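Local coordinates for protein probable transcriptional regulator WhiB7 (Mycobacterium tuberculosis, PDB 7KUG) that acts as a probably redox-responsive transcriptional regulator of the WhiB family, carrying one [4Fe-4S] cluster per subunit and linked to antibiotic resistance, at residues P16-H21 with C46-Q51; V38-C43 with G67-D72. The protein carries 2 engineered substitutions. All coordinates share one frame; numbering follows the deposited sequence.

Contact 1: P16-H21 with C46-Q51. With SF4 (iron/sulfur cluster), chain E.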
loop_
_atom_site.group_PDB
_atom_site.type_symbol
_atom_site.label_atom_id
_atom_site.label_comp_id
_atom_site.label_asym_id
_atom_site.label_seq_id
_atom_site.Cartn_x
_atom_site.Cartn_y
_atom_site.Cartn_z
ATOM N N PRO A 16 3.058 6.797 19.560
ATOM C CA PRO A 16 2.246 5.588 19.810
ATOM C C PRO A 16 2.633 4.391 18.928
ATOM O O PRO A 16 2.037 4.244 17.875
ATOM C CB PRO A 16 0.818 6.027 19.449
ATOM C CG PRO A 16 1.039 7.043 18.358
ATOM C CD PRO A 16 2.266 7.797 18.825
ATOM N N VAL A 17 3.594 3.567 19.366
ATOM C CA VAL A 17 4.222 2.522 18.502
ATOM C C VAL A 17 3.132 1.543 18.046
ATOM O O VAL A 17 2.358 1.027 18.886
ATOM C CB VAL A 17 5.404 1.795 19.170
ATOM C CG1 VAL A 17 5.113 0.318 19.401
ATOM C CG2 VAL A 17 6.681 1.966 18.357
ATOM N N LEU A 18 3.055 1.321 16.738
ATOM C CA LEU A 18 2.313 0.175 16.166
ATOM C C LEU A 18 3.317 -0.935 15.886
ATOM O O LEU A 18 4.417 -0.681 15.393
ATOM C CB LEU A 18 1.570 0.626 14.911
ATOM C CG LEU A 18 0.711 1.880 15.077
ATOM C CD1 LEU A 18 0.007 2.244 13.782
ATOM C CD2 LEU A 18 -0.306 1.707 16.194
ATOM N N PRO A 19 2.958 -2.204 16.178
ATOM C CA PRO A 19 3.823 -3.331 15.840
ATOM C C PRO A 19 4.313 -3.316 14.388
ATOM O O PRO A 19 5.397 -3.790 14.119
ATOM C CB PRO A 19 2.946 -4.540 16.169
ATOM C CG PRO A 19 2.083 -4.048 17.309
ATOM C CD PRO A 19 1.776 -2.603 16.959
ATOM N N CYS A 20 3.501 -2.833 13.444
ATOM C CA CYS A 20 3.865 -2.933 12.007
ATOM C C CYS A 20 4.827 -1.799 11.618
ATOM O O CYS A 20 5.188 -1.716 10.437
ATOM C CB CYS A 20 2.619 -2.972 11.136
ATOM S SG CYS A 20 1.613 -1.470 11.223
ATOM N N HIS A 21 5.273 -1.000 12.596
ATOM C CA HIS A 21 6.420 -0.060 12.465
ATOM C C HIS A 21 7.732 -0.757 12.840
ATOM O O HIS A 21 8.786 -0.115 12.770
ATOM C CB HIS A 21 6.155 1.205 13.286
ATOM C CG HIS A 21 5.018 1.997 12.737
ATOM N ND1 HIS A 21 4.193 2.771 13.537
ATOM C CD2 HIS A 21 4.530 2.097 11.480
ATOM C CE1 HIS A 21 3.263 3.333 12.790
ATOM N NE2 HIS A 21 3.456 2.942 11.519
ATOM N N CYS A 46 -1.461 -4.702 19.197
ATOM C CA CYS A 46 -1.660 -3.359 18.597
ATOM C C CYS A 46 -2.789 -2.611 19.298
ATOM O O CYS A 46 -3.894 -3.119 19.443
ATOM C CB CYS A 46 -1.970 -3.448 17.113
ATOM S SG CYS A 46 -2.092 -1.796 16.402
ATOM N N PRO A 47 -2.556 -1.353 19.733
ATOM C CA PRO A 47 -3.600 -0.598 20.428
ATOM C C PRO A 47 -4.812 -0.224 19.553
ATOM O O PRO A 47 -5.873 0.071 20.107
ATOM C CB PRO A 47 -2.861 0.655 20.926
ATOM C CG PRO A 47 -1.670 0.803 20.008
ATOM C CD PRO A 47 -1.297 -0.611 19.606
ATOM N N ILE A 48 -4.667 -0.260 18.227
ATOM C CA ILE A 48 -5.773 0.052 17.265
ATOM C C ILE A 48 -6.156 -1.191 16.445
ATOM O O ILE A 48 -6.764 -1.032 15.363
ATOM C CB ILE A 48 -5.404 1.244 16.363
ATOM C CG1 ILE A 48 -4.245 0.930 15.412
ATOM C CG2 ILE A 48 -5.121 2.478 17.195
ATOM C CD1 ILE A 48 -4.013 1.992 14.365
ATOM N N ARG A 49 -5.866 -2.398 16.934
ATOM C CA ARG A 49 -6.045 -3.645 16.145
ATOM C C ARG A 49 -7.475 -3.735 15.590
ATOM O O ARG A 49 -7.655 -3.970 14.402
ATOM C CB ARG A 49 -5.710 -4.872 16.995
ATOM C CG ARG A 49 -5.636 -6.153 16.180
ATOM C CD ARG A 49 -5.513 -7.359 17.078
ATOM N NE ARG A 49 -6.818 -7.736 17.597
ATOM C CZ ARG A 49 -7.021 -8.363 18.751
ATOM N NH1 ARG A 49 -8.254 -8.692 19.106
ATOM N NH2 ARG A 49 -6.005 -8.641 19.556
ATOM N N ARG A 50 -8.501 -3.557 16.427
ATOM C CA ARG A 50 -9.897 -3.763 15.966
ATOM C C ARG A 50 -10.302 -2.662 14.984
ATOM O O ARG A 50 -11.098 -2.963 14.082
ATOM C CB ARG A 50 -10.841 -3.805 17.162
ATOM C CG ARG A 50 -10.655 -5.053 18.001
ATOM C CD ARG A 50 -11.898 -5.326 18.815
ATOM N NE ARG A 50 -11.806 -6.647 19.395
ATOM C CZ ARG A 50 -11.272 -6.899 20.569
ATOM N NH1 ARG A 50 -10.810 -5.902 21.307
ATOM N NH2 ARG A 50 -11.215 -8.146 21.003
ATOM N N GLN A 51 -9.785 -1.448 15.178
ATOM C CA GLN A 51 -10.036 -0.298 14.269
ATOM C C GLN A 51 -9.371 -0.578 12.912
ATOM O O GLN A 51 -10.025 -0.335 11.881
ATOM C CB GLN A 51 -9.579 0.985 14.964
ATOM C CG GLN A 51 -10.311 1.229 16.283
ATOM C CD GLN A 51 -9.501 0.877 17.510
ATOM O OE1 GLN A 51 -9.094 -0.268 17.720
ATOM N NE2 GLN A 51 -9.276 1.873 18.353
HETATM FE FE1 SF4 E . -1.850 -2.523 14.223
HETATM FE FE2 SF4 E . -0.320 -2.419 11.991
HETATM FE FE3 SF4 E . -3.048 -2.701 11.813
HETATM FE FE4 SF4 E . -1.490 -4.779 12.734
HETATM S S1 SF4 E . -1.463 -3.770 10.749
HETATM S S2 SF4 E . -3.353 -4.011 13.575
HETATM S S3 SF4 E . 0.021 -3.660 13.829
HETATM S S4 SF4 E . -1.916 -1.044 12.603
#

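Contact 2: V38-C43 with G67-D72. Engineered in segment 38-43: Met42 (natural residue Leu). With SF4 (iron/sulfur cluster), chain E.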
loop_
_atom_site.group_PDB
_atom_site.type_symbol
_atom_site.label_atom_id
_atom_site.label_comp_id
_atom_site.label_asym_id
_atom_site.label_seq_id
_atom_site.Cartn_x
_atom_site.Cartn_y
_atom_site.Cartn_z
ATOM N N VAL A 38 3.409 -15.003 11.440
ATOM C CA VAL A 38 4.268 -14.051 12.201
ATOM C C VAL A 38 3.581 -12.675 12.230
ATOM O O VAL A 38 3.412 -12.110 13.325
ATOM C CB VAL A 38 5.697 -13.986 11.628
ATOM C CG1 VAL A 38 6.480 -12.826 12.202
ATOM C CG2 VAL A 38 6.450 -15.287 11.854
ATOM N N ALA A 39 3.165 -12.143 11.079
ATOM C CA ALA A 39 2.536 -10.806 10.998
ATOM C C ALA A 39 1.255 -10.793 11.839
ATOM O O ALA A 39 1.034 -9.821 12.586
ATOM C CB ALA A 39 2.265 -10.432 9.559
ATOM N N LYS A 40 0.427 -11.833 11.722
ATOM C CA LYS A 40 -0.818 -11.944 12.523
ATOM C C LYS A 40 -0.472 -11.838 14.014
ATOM O O LYS A 40 -1.239 -11.202 14.767
ATOM C CB LYS A 40 -1.535 -13.261 12.252
ATOM C CG LYS A 40 -2.329 -13.303 10.959
ATOM C CD LYS A 40 -3.059 -14.601 10.789
ATOM C CE LYS A 40 -4.186 -14.774 11.777
ATOM N NZ LYS A 40 -5.031 -15.931 11.404
ATOM N N THR A 41 0.635 -12.440 14.440
ATOM C CA THR A 41 1.000 -12.485 15.872
ATOM C C THR A 41 1.465 -11.093 16.305
ATOM O O THR A 41 1.112 -10.647 17.420
ATOM C CB THR A 41 2.049 -13.569 16.141
ATOM O OG1 THR A 41 1.471 -14.810 15.744
ATOM C CG2 THR A 41 2.468 -13.644 17.592
HETATM N N MSE A 42 2.208 -10.404 15.446
HETATM C CA MSE A 42 2.676 -9.028 15.741
HETATM C C MSE A 42 1.473 -8.140 16.065
HETATM O O MSE A 42 1.582 -7.331 16.981
HETATM C CB MSE A 42 3.435 -8.434 14.553
HETATM C CG MSE A 42 4.698 -9.168 14.218
HETATM SE SE MSE A 42 6.135 -8.825 15.469
HETATM C CE MSE A 42 6.797 -7.109 14.770
ATOM N N CYS A 43 0.383 -8.252 15.292
ATOM C CA CYS A 43 -0.786 -7.349 15.402
ATOM C C CYS A 43 -1.494 -7.525 16.751
ATOM O O CYS A 43 -2.229 -6.630 17.148
ATOM C CB CYS A 43 -1.799 -7.611 14.294
ATOM S SG CYS A 43 -1.290 -7.071 12.641
ATOM N N GLY A 67 -5.176 -5.786 11.153
ATOM C CA GLY A 67 -5.911 -6.072 12.395
ATOM C C GLY A 67 -5.728 -7.520 12.820
ATOM O O GLY A 67 -6.668 -8.091 13.393
ATOM N N GLY A 68 -4.570 -8.112 12.488
ATOM C CA GLY A 68 -4.184 -9.477 12.888
ATOM C C GLY A 68 -4.939 -10.540 12.122
ATOM O O GLY A 68 -4.963 -11.688 12.583
ATOM N N GLU A 69 -5.522 -10.191 10.978
ATOM C CA GLU A 69 -6.191 -11.172 10.084
ATOM C C GLU A 69 -5.583 -11.122 8.669
ATOM O O GLU A 69 -5.210 -10.031 8.195
ATOM C CB GLU A 69 -7.694 -10.904 10.027
ATOM C CG GLU A 69 -8.396 -11.052 11.376
ATOM C CD GLU A 69 -8.348 -12.440 11.992
ATOM O OE1 GLU A 69 -8.108 -13.430 11.260
ATOM O OE2 GLU A 69 -8.591 -12.530 13.218
ATOM N N ILE A 70 -5.544 -12.264 7.985
ATOM C CA ILE A 70 -5.135 -12.336 6.559
ATOM C C ILE A 70 -6.325 -11.956 5.684
ATOM O O ILE A 70 -7.399 -12.561 5.841
ATOM C CB ILE A 70 -4.609 -13.735 6.200
ATOM C CG1 ILE A 70 -3.348 -14.060 7.004
ATOM C CG2 ILE A 70 -4.402 -13.876 4.698
ATOM C CD1 ILE A 70 -3.135 -15.536 7.193
ATOM N N PHE A 71 -6.102 -11.039 4.742
ATOM C CA PHE A 71 -7.130 -10.620 3.760
ATOM C C PHE A 71 -6.909 -11.285 2.409
ATOM O O PHE A 71 -5.769 -11.553 1.996
ATOM C CB PHE A 71 -7.135 -9.104 3.625
ATOM C CG PHE A 71 -7.901 -8.408 4.720
ATOM C CD1 PHE A 71 -7.465 -8.477 6.032
ATOM C CD2 PHE A 71 -9.047 -7.683 4.436
ATOM C CE1 PHE A 71 -8.178 -7.851 7.041
ATOM C CE2 PHE A 71 -9.755 -7.048 5.443
ATOM C CZ PHE A 71 -9.310 -7.118 6.743
ATOM N N ASP A 72 -8.031 -11.532 1.726
ATOM C CA ASP A 72 -8.070 -12.086 0.355
ATOM C C ASP A 72 -9.313 -11.496 -0.321
ATOM O O ASP A 72 -10.421 -11.867 0.072
ATOM C CB ASP A 72 -8.085 -13.613 0.398
ATOM C CG ASP A 72 -8.076 -14.267 -0.971
ATOM O OD1 ASP A 72 -7.889 -13.521 -1.969
ATOM O OD2 ASP A 72 -8.252 -15.505 -1.029
HETATM FE FE1 SF4 E . -1.850 -2.523 14.223
HETATM FE FE2 SF4 E . -0.320 -2.419 11.991
HETATM FE FE3 SF4 E . -3.048 -2.701 11.813
HETATM FE FE4 SF4 E . -1.490 -4.779 12.734
HETATM S S1 SF4 E . -1.463 -3.770 10.749
HETATM S S2 SF4 E . -3.353 -4.011 13.575
HETATM S S3 SF4 E . 0.021 -3.660 13.829
HETATM S S4 SF4 E . -1.916 -1.044 12.603
HETATM O O HOH W 1 -3.884 -12.105 15.013
HETATM O O HOH W 2 -6.786 -14.577 9.334
HETATM O O HOH W 3 -7.251 -15.328 13.421
#

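Contact 1: P16-H21 with C46-Q51
Leu18 and Pro19 meet Cys46 beside the [4Fe-4S] cluster of the Wbl-type domain, where two of the cysteine ligands come from these two segments. Cys46 SG binds FE1 at 2.3 Å. Cys20 SG binds FE2, a different iron of the same cluster. The Cys46 thiolate lies anti to its backbone N (chi1 -176°). It also accepts a hydrogen bond from Ile48 N, with 3.5 Å from that N to Cys46 SG and an angle of 157° at the hydrogen. This N-H lies in the type I turn from Cys46 to Arg49, which leads into helix 49-59, with Ile48 as its N-cap.

The two segments touch mainly through carbon and sulfur. Leu18 works with both branches. Its CD2 lies 3.9 Å from Cys46 SG and also reaches the ring carbon CG of Pro47. Its CD1 meets Ile48 CD1 at 4.1 Å, and the two side chains cross at about a right angle. Leu18 CD1 and Ile48 CD1 both also approach the cluster sulfide S4. Pro19 brings its ring carbon CD to within 3.8 Å of Cys46 CB, and the same CD is 3.7 Å from sulfide S3. Leu18 also packs on a polar side chain from a chain of another protein in the assembly, and His21 NE2 hydrogen-bonds to the backbone of that chain.

Apolar groups therefore line this side of the cluster next to the FE1 ligand. The N-H bond to the thiolate would draw charge from the sulfur and probably tunes the electronic character of the iron site.

Contact 2: V38-C43 with G67-D72
Residues 38-43 of helix 33-43 run past the loop that leads into strand 69-72, and the backbones come within 4.2 Å between Lys40 CA and Gly68 CA. Gly67 and Gly68 both have positive phi. Cys43 points its CB at this loop, and the packing is tight: Cys43 CB is 3.3 Å from Gly68 CA. Cys43 SG turns to the cluster and binds FE4 at 2.3 Å, while Gly67 CA lies close to sulfide S2.

Lys40 extends over the loop to the start of the strand. Its CE sits 3.3 Å from Gly68 O. Its CD packs against Ile70 CD1 at 3.7 Å, the two side chains crossing at about a right angle. The bend at chi3 (69°) places CE beside the Gly68 carbonyl. Lys40 NZ and Glu69 OE1 form a long salt bridge of 4.0 Å. Two waters bridge the same pair, each accepting from Lys40 NZ and donating to Glu69 OE1. One of them, 2.6 Å from Glu69 OE1, also accepts from Ile70 N. A third water donates to both Lys40 O and Gly68 O, tying the helix backbone to the loop.

Val65 of the neighbouring strand packs on Lys40, Cys43 and Ile70. This joins the cluster-binding helix to the three-stranded antiparallel sheet. The glycine pair follows Trp66 in the G-[VI]-W-G-G turn that is a hallmark of WhiB-family proteins, set here against a cysteine ligand.

How the contacts relate
Both contacts border the same [4Fe-4S] cluster, and their centres lie 11 Å apart. Contact 1 supplies the ligands of FE1 and FE2, and contact 2 supplies that of FE4. Cys52, further along helix 49-59, is probably the remaining cysteine ligand. The segments of the two contacts alternate along the chain, and each contact brings in at least one cysteine ligand of the one cluster. The two contacts also touch directly. Pro19 CB lies 3.2 Å from Met42 O, the carbonyl of an engineered residue. Arg49 packs its CD on Cys43 O at 3.4 Å and its CG on Gly67 O at 3.5 Å. Arg49 thus touches both segments of contact 2, at Cys43 and at Gly67.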